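Local coordinates for O-ureido-L-serine synthase (Streptomyces lavendulae, PDB 3X44), which catalyses the addition of hydroxyurea to O-acetyl-L-serine, yielding O-ureido-L-serine on the biosynthetic route to the antibiotic D-cycloserine, with pyridoxal 5'-phosphate as cofactor, at the interface of chains A and B. Sequence-based numbering; all coordinates share one arbitrary frame. Chains: chain A/B, O-ureido-L-serine synthase.

The interface of chains A and B. Residues chain A 18, 20; chain B 5-6.
With chi1 at 175°, B:Asn5 swings its carboxamide away from its own backbone N and toward chain A, where it meets the amide of A:Gln20, whose chain bends at chi2 (-78°) to bring its head round to the partner. The side chains cross at about a right angle, with the amide planes 80° apart. NE2 of A:Gln20 lies 3.4 Å from ND2 of B:Asn5 and 3.6 Å from OD1 of the same residue; the two amide nitrogens are both donors and make no bond as modelled. With the B:Asn5 amide turned over, its oxygen could accept loosely from NE2. A:Arg18, at the end of strand 16-18, runs alongside B:Asn5 in the same direction, extended from CG to NE; across the interface its contribution is largely aliphatic and backbone, with CB 3.5 Å from the carbonyl O of B:Asn5. Within chain A, NH1 of its guanidinium approaches OE1 of A:Gln20 at 3.0 Å, which probably steadies that amide and keeps NE2 toward chain B. The backbone O of B:Asn5 lies 3.1 Å from the backbone O of A:Arg18, two carbonyl oxygens that can only accept, a close contact of doubtful weight. The patch hides 133 Å² of protein surface and is part of a two-fold symmetric subunit interface in this homotetrameric enzyme, where an N-terminal loop segment of one subunit rests against its neighbour. At its edge, CB of B:Ser6 stands 4.5 Å from NE2 of A:Gln20.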
# COMPACT_ATOMS: atom_id res chain seq x y z
N ARG A 18 2.99 -17.03 0.97
CA ARG A 18 2.76 -18.46 1.06
C ARG A 18 3.97 -19.25 0.57
O ARG A 18 4.62 -18.86 -0.39
CB ARG A 18 1.54 -18.82 0.20
CG ARG A 18 1.08 -20.26 0.29
CD ARG A 18 -0.23 -20.43 -0.47
NE ARG A 18 -0.68 -21.82 -0.52
CZ ARG A 18 -0.09 -22.76 -1.25
NH1 ARG A 18 0.97 -22.48 -1.99
NH2 ARG A 18 -0.56 -24.00 -1.23
N GLN A 20 5.53 -22.09 -1.44
CA GLN A 20 5.04 -22.78 -2.62
C GLN A 20 5.31 -24.28 -2.74
O GLN A 20 4.53 -24.99 -3.37
CB GLN A 20 5.58 -22.08 -3.86
CG GLN A 20 4.94 -20.73 -4.12
CD GLN A 20 3.56 -20.86 -4.74
OE1 GLN A 20 2.71 -21.61 -4.26
NE2 GLN A 20 3.33 -20.13 -5.83
N ASN B 5 1.05 -14.53 -2.70
CA ASN B 5 1.16 -15.95 -3.05
C ASN B 5 2.63 -16.34 -3.14
O ASN B 5 3.03 -17.36 -2.60
CB ASN B 5 0.49 -16.23 -4.39
CG ASN B 5 0.68 -17.66 -4.84
OD1 ASN B 5 0.64 -18.60 -4.03
ND2 ASN B 5 0.90 -17.85 -6.14
N SER B 6 3.41 -15.52 -3.82
CA SER B 6 4.84 -15.79 -3.98
C SER B 6 5.68 -14.63 -3.48
O SER B 6 5.23 -13.48 -3.48
CB SER B 6 5.17 -16.06 -5.45
OG SER B 6 6.57 -16.11 -5.66